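PDB 5TVL: foldase protein PrsA from Streptococcus pneumoniae, which probably assists the folding of secreted proteins after their export across the membrane, as a lipoprotein with peptidyl-prolyl cis-trans isomerase activity. Local coordinates for residues 5-9 and 10-14; 30-33 and 34-38; 251-255 and 256-260. All coordinates share one frame; numbering follows the deposited sequence.

Contact 1: 5-9 and 10-14; sequences ISMKG and DVITE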
loop_
_atom_site.group_PDB
_atom_site.type_symbol
_atom_site.label_atom_id
_atom_site.label_comp_id
_atom_site.label_asym_id
_atom_site.label_seq_id
_atom_site.Cartn_x
_atom_site.Cartn_y
_atom_site.Cartn_z
ATOM N N ILE A 5 -5.517 43.711 -11.302
ATOM C CA ILE A 5 -5.458 44.666 -10.188
ATOM C C ILE A 5 -5.265 46.080 -10.738
ATOM O O ILE A 5 -4.472 46.291 -11.659
ATOM C CB ILE A 5 -4.296 44.338 -9.216
ATOM C CG1 ILE A 5 -4.442 42.925 -8.625
ATOM C CG2 ILE A 5 -4.194 45.379 -8.101
ATOM C CD1 ILE A 5 -5.622 42.731 -7.690
ATOM N N SER A 6 -5.994 47.037 -10.165
ATOM C CA SER A 6 -5.826 48.450 -10.492
ATOM C C SER A 6 -5.526 49.240 -9.222
ATOM O O SER A 6 -6.202 49.074 -8.204
ATOM C CB SER A 6 -7.077 49.001 -11.176
ATOM O OG SER A 6 -8.121 49.220 -10.243
ATOM N N MET A 7 -4.493 50.078 -9.302
ATOM C CA MET A 7 -4.103 51.005 -8.240
ATOM C C MET A 7 -4.097 52.403 -8.846
ATOM O O MET A 7 -4.312 52.559 -10.052
ATOM C CB MET A 7 -2.703 50.657 -7.736
ATOM C CG MET A 7 -2.574 49.261 -7.141
ATOM S SD MET A 7 -1.036 48.428 -7.586
ATOM C CE MET A 7 -1.315 48.092 -9.323
ATOM N N LYS A 8 -3.854 53.417 -8.018
ATOM C CA LYS A 8 -3.754 54.792 -8.513
ATOM C C LYS A 8 -2.494 54.960 -9.365
ATOM O O LYS A 8 -1.373 54.879 -8.856
ATOM C CB LYS A 8 -3.771 55.813 -7.365
ATOM C CG LYS A 8 -5.134 56.032 -6.705
ATOM C CD LYS A 8 -6.278 56.372 -7.668
ATOM C CE LYS A 8 -5.959 57.520 -8.618
ATOM N NZ LYS A 8 -7.115 57.849 -9.497
ATOM N N GLY A 9 -2.701 55.167 -10.667
ATOM C CA GLY A 9 -1.615 55.372 -11.622
ATOM C C GLY A 9 -0.859 54.122 -12.039
ATOM O O GLY A 9 0.270 54.225 -12.524
ATOM N N ASP A 10 -1.462 52.943 -11.857
ATOM C CA ASP A 10 -0.810 51.677 -12.220
ATOM C C ASP A 10 -1.794 50.499 -12.197
ATOM O O ASP A 10 -2.777 50.521 -11.454
ATOM C CB ASP A 10 0.365 51.386 -11.265
ATOM C CG ASP A 10 1.608 50.896 -11.990
ATOM O OD1 ASP A 10 1.483 50.053 -12.905
ATOM O OD2 ASP A 10 2.716 51.356 -11.637
ATOM N N VAL A 11 -1.512 49.478 -13.011
ATOM C CA VAL A 11 -2.298 48.227 -13.044
ATOM C C VAL A 11 -1.401 46.985 -13.153
ATOM O O VAL A 11 -0.256 47.068 -13.608
ATOM C CB VAL A 11 -3.320 48.190 -14.218
ATOM C CG1 VAL A 11 -4.532 49.069 -13.928
ATOM C CG2 VAL A 11 -2.672 48.579 -15.545
ATOM N N ILE A 12 -1.936 45.843 -12.714
ATOM C CA ILE A 12 -1.334 44.528 -12.954
ATOM C C ILE A 12 -2.203 43.846 -14.004
ATOM O O ILE A 12 -3.401 43.635 -13.779
ATOM C CB ILE A 12 -1.281 43.651 -11.676
ATOM C CG1 ILE A 12 -0.493 44.361 -10.565
ATOM C CG2 ILE A 12 -0.651 42.289 -11.974
ATOM C CD1 ILE A 12 -0.548 43.676 -9.213
ATOM N N THR A 13 -1.597 43.510 -15.142
ATOM C CA THR A 13 -2.288 42.809 -16.220
ATOM C C THR A 13 -2.192 41.296 -16.030
ATOM O O THR A 13 -1.346 40.800 -15.285
ATOM C CB THR A 13 -1.721 43.179 -17.612
ATOM O OG1 THR A 13 -0.405 42.635 -17.770
ATOM C CG2 THR A 13 -1.675 44.690 -17.801
ATOM N N GLU A 14 -3.070 40.582 -16.729
ATOM C CA GLU A 14 -3.080 39.114 -16.763
ATOM C C GLU A 14 -1.766 38.512 -17.284
ATOM O O GLU A 14 -1.310 37.487 -16.766
ATOM C CB GLU A 14 -4.252 38.630 -17.625
ATOM C CG GLU A 14 -4.520 37.133 -17.597
ATOM C CD GLU A 14 -5.513 36.715 -18.666
ATOM O OE1 GLU A 14 -6.639 37.265 -18.691
ATOM O OE2 GLU A 14 -5.170 35.838 -19.488
#
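Ile5 and Ile12 face each other as a hydrogen-bonded antiparallel pair, Ser6 and Val11 form the non-hydrogen-bonded pair next to it, and Met7 with Asp10 closes the hairpin. Strands 5-7 and 10-13 run 4.7 Å apart at their axes, 171° from parallel. Between Ile5 and Ile12 the amides answer each other: Ile12 N to Ile5 O at 2.8 Å, and Ile5 N to Ile12 O at 3.3 Å, the latter landing in the carbonyl plane on a lone pair. At the closed end Met7 N donates to Asp10 O at 2.8 Å, while the return bond from Asp10 N to Met7 O is weak. Lys8 and Gly9 are the two corner residues of a type II turn from Met7 to Asp10, a two-residue beta hairpin; Gly9 takes the positive phi (77°) that this turn needs at its third position.

Ile5, Met7, Asp10 and Ile12 share one face. The two isoleucines lie side by side and point the same way, the CD1 branch tip of Ile12 resting 3.8 Å from Ile5 CB. Met7 starts with CG beside its own backbone N (chi1 -61°) and then bends at the next two torsions, which swings its methyl across to the partner strand, CE reaching Ile12 CG1 at 4.0 Å. On the reverse face Val11 CG1 lies 3.7 Å from Ser6 CB.

Thr13 is the N-cap of helix 14-21, which follows the hairpin directly. Beyond strand 3-7 the sheet runs on across the subunit interface, because Ile5 and Ser6 pair antiparallel with a strand of the second subunit. Ile12 packs on Thr35 of that second subunit.

Contact 2: 30-33 and 34-38; sequences VLLN and MTIQK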
loop_
_atom_site.group_PDB
_atom_site.type_symbol
_atom_site.label_atom_id
_atom_site.label_comp_id
_atom_site.label_asym_id
_atom_site.label_seq_id
_atom_site.Cartn_x
_atom_site.Cartn_y
_atom_site.Cartn_z
ATOM N N VAL A 30 -0.392 22.740 -12.333
ATOM C CA VAL A 30 -1.683 22.998 -12.980
ATOM C C VAL A 30 -1.605 22.870 -14.507
ATOM O O VAL A 30 -2.525 22.323 -15.114
ATOM C CB VAL A 30 -2.267 24.371 -12.555
ATOM C CG1 VAL A 30 -3.446 24.789 -13.429
ATOM C CG2 VAL A 30 -2.697 24.315 -11.094
ATOM N N LEU A 31 -0.530 23.366 -15.122
ATOM C CA LEU A 31 -0.342 23.200 -16.571
ATOM C C LEU A 31 -0.092 21.736 -16.929
ATOM O O LEU A 31 -0.569 21.257 -17.965
ATOM C CB LEU A 31 0.815 24.049 -17.098
ATOM C CG LEU A 31 0.936 24.118 -18.629
ATOM C CD1 LEU A 31 -0.172 24.972 -19.229
ATOM C CD2 LEU A 31 2.298 24.656 -19.035
ATOM N N LEU A 32 0.671 21.047 -16.081
ATOM C CA LEU A 32 0.923 19.618 -16.240
ATOM C C LEU A 32 -0.376 18.821 -16.177
ATOM O O LEU A 32 -0.582 17.913 -16.979
ATOM C CB LEU A 32 1.888 19.124 -15.164
ATOM C CG LEU A 32 2.316 17.652 -15.213
ATOM C CD1 LEU A 32 3.085 17.371 -16.498
ATOM C CD2 LEU A 32 3.150 17.297 -13.985
ATOM N N ASN A 33 -1.243 19.173 -15.232
ATOM C CA ASN A 33 -2.531 18.493 -15.065
ATOM C C ASN A 33 -3.541 18.814 -16.155
ATOM O O ASN A 33 -4.358 17.963 -16.501
ATOM C CB ASN A 33 -3.124 18.811 -13.692
ATOM C CG ASN A 33 -2.343 18.174 -12.568
ATOM O OD1 ASN A 33 -1.325 17.512 -12.793
ATOM N ND2 ASN A 33 -2.813 18.367 -11.348
ATOM N N MET A 34 -3.494 20.039 -16.676
ATOM C CA MET A 34 -4.277 20.412 -17.861
ATOM C C MET A 34 -3.816 19.647 -19.101
ATOM O O MET A 34 -4.638 19.293 -19.945
ATOM C CB MET A 34 -4.189 21.922 -18.134
ATOM C CG MET A 34 -4.989 22.793 -17.177
ATOM S SD MET A 34 -4.590 24.545 -17.367
ATOM C CE MET A 34 -5.380 24.901 -18.937
ATOM N N THR A 35 -2.509 19.404 -19.208
ATOM C CA THR A 35 -1.942 18.627 -20.318
ATOM C C THR A 35 -2.354 17.155 -20.264
ATOM O O THR A 35 -2.768 16.585 -21.276
ATOM C CB THR A 35 -0.406 18.728 -20.344
ATOM O OG1 THR A 35 -0.031 20.109 -20.393
ATOM C CG2 THR A 35 0.170 18.017 -21.560
ATOM N N ILE A 36 -2.236 16.557 -19.083
ATOM C CA ILE A 36 -2.673 15.179 -18.848
ATOM C C ILE A 36 -4.167 15.038 -19.168
ATOM O O ILE A 36 -4.557 14.092 -19.856
ATOM C CB ILE A 36 -2.357 14.717 -17.398
ATOM C CG1 ILE A 36 -0.840 14.556 -17.219
ATOM C CG2 ILE A 36 -3.060 13.403 -17.061
ATOM C CD1 ILE A 36 -0.384 14.512 -15.778
ATOM N N GLN A 37 -4.987 15.982 -18.699
ATOM C CA GLN A 37 -6.430 15.957 -18.972
ATOM C C GLN A 37 -6.751 15.908 -20.460
ATOM O O GLN A 37 -7.569 15.092 -20.881
ATOM C CB GLN A 37 -7.143 17.161 -18.350
ATOM C CG GLN A 37 -8.572 17.350 -18.854
ATOM C CD GLN A 37 -9.420 18.215 -17.956
ATOM O OE1 GLN A 37 -10.594 17.917 -17.736
ATOM N NE2 GLN A 37 -8.841 19.294 -17.439
ATOM N N LYS A 38 -6.126 16.795 -21.238
ATOM C CA LYS A 38 -6.395 16.896 -22.686
ATOM C C LYS A 38 -6.008 15.640 -23.477
ATOM O O LYS A 38 -6.747 15.216 -24.370
ATOM C CB LYS A 38 -5.701 18.119 -23.301
ATOM C CG LYS A 38 -6.461 19.423 -23.119
ATOM C CD LYS A 38 -5.907 20.507 -24.028
ATOM C CE LYS A 38 -6.663 21.816 -23.863
ATOM N NZ LYS A 38 -8.028 21.772 -24.459
#
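Met34 passes its CG and SD alongside Val30, one turn earlier in the helix: SD is 4.1 Å from Val30 CG1, and the two side chains cross obliquely. Along the way CG passes 3.2 Å from Val30 O, the same carbonyl that receives Met34 N at 2.9 Å. Two residues on, Leu32 and Ile36 repeat the i to i+4 spacing. Ile36 holds CG1 anti to the carbonyl carbon (chi1 -70°), which carries the CD1 methyl back to within 4.2 Å of Leu32 CG.

Thr35 adds a polar element. Its hydroxyl OG1 donates to Leu31 O at 2.7 Å, and its backbone N bonds to that oxygen too, at 3.0 Å. The two donors approach from opposite faces of the carbonyl plane, so one carbonyl serves both the hydroxyl of the buried Thr35 and the regular helical bond.

Within helix 25-44 this stretch is wrapped on several sides. Leu32 and Thr35 meet helix 266-270, Ile36 packs on Ile249 and Leu253 of helix 242-255, and Ile36 and Gln37 touch helix 79-102. Leu31 and Met34 also meet Phe17 and Gln20 of the second subunit.

Contact 3: 251-255 and 256-260; sequences KELQA and ANIKV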
loop_
_atom_site.group_PDB
_atom_site.type_symbol
_atom_site.label_atom_id
_atom_site.label_comp_id
_atom_site.label_asym_id
_atom_site.label_seq_id
_atom_site.Cartn_x
_atom_site.Cartn_y
_atom_site.Cartn_z
ATOM N N LYS A 251 4.122 7.551 -21.077
ATOM C CA LYS A 251 3.959 6.933 -22.397
ATOM C C LYS A 251 2.896 7.656 -23.212
ATOM O O LYS A 251 3.122 7.994 -24.372
ATOM C CB LYS A 251 3.593 5.446 -22.280
ATOM C CG LYS A 251 4.748 4.551 -21.852
ATOM C CD LYS A 251 5.682 4.214 -23.004
ATOM C CE LYS A 251 6.802 3.292 -22.546
ATOM N NZ LYS A 251 7.671 2.851 -23.671
ATOM N N GLU A 252 1.746 7.901 -22.591
ATOM C CA GLU A 252 0.627 8.567 -23.263
ATOM C C GLU A 252 0.959 10.018 -23.653
ATOM O O GLU A 252 0.578 10.470 -24.737
ATOM C CB GLU A 252 -0.644 8.510 -22.398
ATOM C CG GLU A 252 -1.935 8.581 -23.197
ATOM C CD GLU A 252 -2.106 7.394 -24.131
ATOM O OE1 GLU A 252 -2.403 6.283 -23.645
ATOM O OE2 GLU A 252 -1.926 7.575 -25.354
ATOM N N LEU A 253 1.673 10.731 -22.780
ATOM C CA LEU A 253 2.145 12.089 -23.083
ATOM C C LEU A 253 3.187 12.098 -24.210
ATOM O O LEU A 253 3.162 12.983 -25.063
ATOM C CB LEU A 253 2.703 12.766 -21.824
ATOM C CG LEU A 253 1.679 13.082 -20.726
ATOM C CD1 LEU A 253 2.364 13.288 -19.385
ATOM C CD2 LEU A 253 0.839 14.298 -21.072
ATOM N N GLN A 254 4.091 11.116 -24.208
ATOM C CA GLN A 254 5.053 10.921 -25.314
ATOM C C GLN A 254 4.371 10.647 -26.660
ATOM O O GLN A 254 4.867 11.082 -27.703
ATOM C CB GLN A 254 6.029 9.772 -25.009
ATOM C CG GLN A 254 7.159 10.131 -24.052
ATOM C CD GLN A 254 7.857 8.907 -23.476
ATOM O OE1 GLN A 254 7.892 7.842 -24.097
ATOM N NE2 GLN A 254 8.419 9.056 -22.282
ATOM N N ALA A 255 3.255 9.918 -26.624
ATOM C CA ALA A 255 2.463 9.610 -27.823
ATOM C C ALA A 255 1.756 10.839 -28.405
ATOM O O ALA A 255 1.540 10.914 -29.616
ATOM C CB ALA A 255 1.444 8.519 -27.517
ATOM N N ALA A 256 1.395 11.788 -27.542
ATOM C CA ALA A 256 0.785 13.053 -27.972
ATOM C C ALA A 256 1.754 14.000 -28.695
ATOM O O ALA A 256 1.303 14.935 -29.361
ATOM C CB ALA A 256 0.160 13.766 -26.779
ATOM N N ASN A 257 3.066 13.770 -28.551
ATOM C CA ASN A 257 4.110 14.621 -29.136
ATOM C C ASN A 257 3.918 16.070 -28.685
ATOM O O ASN A 257 3.526 16.946 -29.463
ATOM C CB ASN A 257 4.157 14.496 -30.668
ATOM C CG ASN A 257 5.370 15.192 -31.275
ATOM O OD1 ASN A 257 6.502 14.982 -30.836
ATOM N ND2 ASN A 257 5.140 16.031 -32.283
ATOM N N ILE A 258 4.187 16.290 -27.403
ATOM C CA ILE A 258 3.943 17.569 -26.747
ATOM C C ILE A 258 5.169 18.470 -26.896
ATOM O O ILE A 258 6.281 18.062 -26.557
ATOM C CB ILE A 258 3.603 17.367 -25.250
ATOM C CG1 ILE A 258 2.335 16.517 -25.108
ATOM C CG2 ILE A 258 3.410 18.710 -24.552
ATOM C CD1 ILE A 258 2.165 15.900 -23.741
ATOM N N LYS A 259 4.960 19.679 -27.419
ATOM C CA LYS A 259 6.007 20.704 -27.490
ATOM C C LYS A 259 5.732 21.773 -26.438
ATOM O O LYS A 259 4.749 22.510 -26.537
ATOM C CB LYS A 259 6.064 21.335 -28.886
ATOM C CG LYS A 259 6.512 20.371 -29.973
ATOM C CD LYS A 259 6.671 21.059 -31.319
ATOM C CE LYS A 259 7.091 20.066 -32.392
ATOM N NZ LYS A 259 7.358 20.722 -33.701
ATOM N N VAL A 260 6.597 21.841 -25.427
ATOM C CA VAL A 260 6.487 22.841 -24.364
ATOM C C VAL A 260 7.075 24.152 -24.894
ATOM O O VAL A 260 8.290 24.263 -25.075
ATOM C CB VAL A 260 7.214 22.392 -23.069
ATOM C CG1 VAL A 260 7.087 23.453 -21.977
ATOM C CG2 VAL A 260 6.671 21.053 -22.581
#
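Leu253 and Ile258 pack against each other across the C-terminal end of helix 242-255, a helix terminus in which Asn257 leaves helical geometry with a positive phi (55°) and the chain turns off toward strand 259-260.

The amides around the helix end change partners step by step. Ala255 N still makes the regular bond to Lys251 O at 3.0 Å. Ala256 N keeps its i to i+4 acceptor, Glu252 O, at 3.2 Å, with the donor tilted from the carbonyl plane and a bent N-H angle of 140°; a second, weak bond goes to Leu253 O. By Asn257 the span has shortened to three residues, since Asn257 N reaches Gln254 O in a weak bond of 3.3 Å. The bonding thus passes from i to i+4 to weak i to i+3 bonds at Ala256 and Asn257.

Two polar side chains, Glu252 and Gln254, find their partners away from the turn. Glu252 OE1 is hydrogen-bonded to Tyr44 OH, and Gln254 NE2 to the carbonyl oxygen of Tyr272, which ties the end of this helix both to helix 25-44 and to the C-terminal tail. Further on, Lys259 and Val260 pair antiparallel with a strand of the second subunit.

Ala256 turns its methyl over the last turn, CB standing 3.5 Å from Leu253 O. Beyond the bend, Ile258 points back at the helix. With CG1 turned from the carbonyl carbon (chi1 -61°), it sends its end methyl over Leu253, so that CD1 lies 3.4 Å from Leu253 CD2 and 3.7 Å from Leu253 CB.

In the fold
The three contacts follow one another along the chain; none encloses or crosses another. Contact 1 closes the N-terminal hairpin, contact 2 spans turns of helix 25-44, and contact 3 closes the bend after helix 242-255, more than 200 residues later. Contacts 2 and 3 nevertheless touch, Thr35 CG2 lying 3.6 Å from Ile258 CD1, and so bring helix 25-44 and the C-terminal part of the chain together. Contact 1 stands apart within its own subunit, its nearest atoms about 11 Å from those of contact 2. It meets the second subunit's copies of contacts 2 and 3 instead, with Ile5 packing on Ile258 of that subunit.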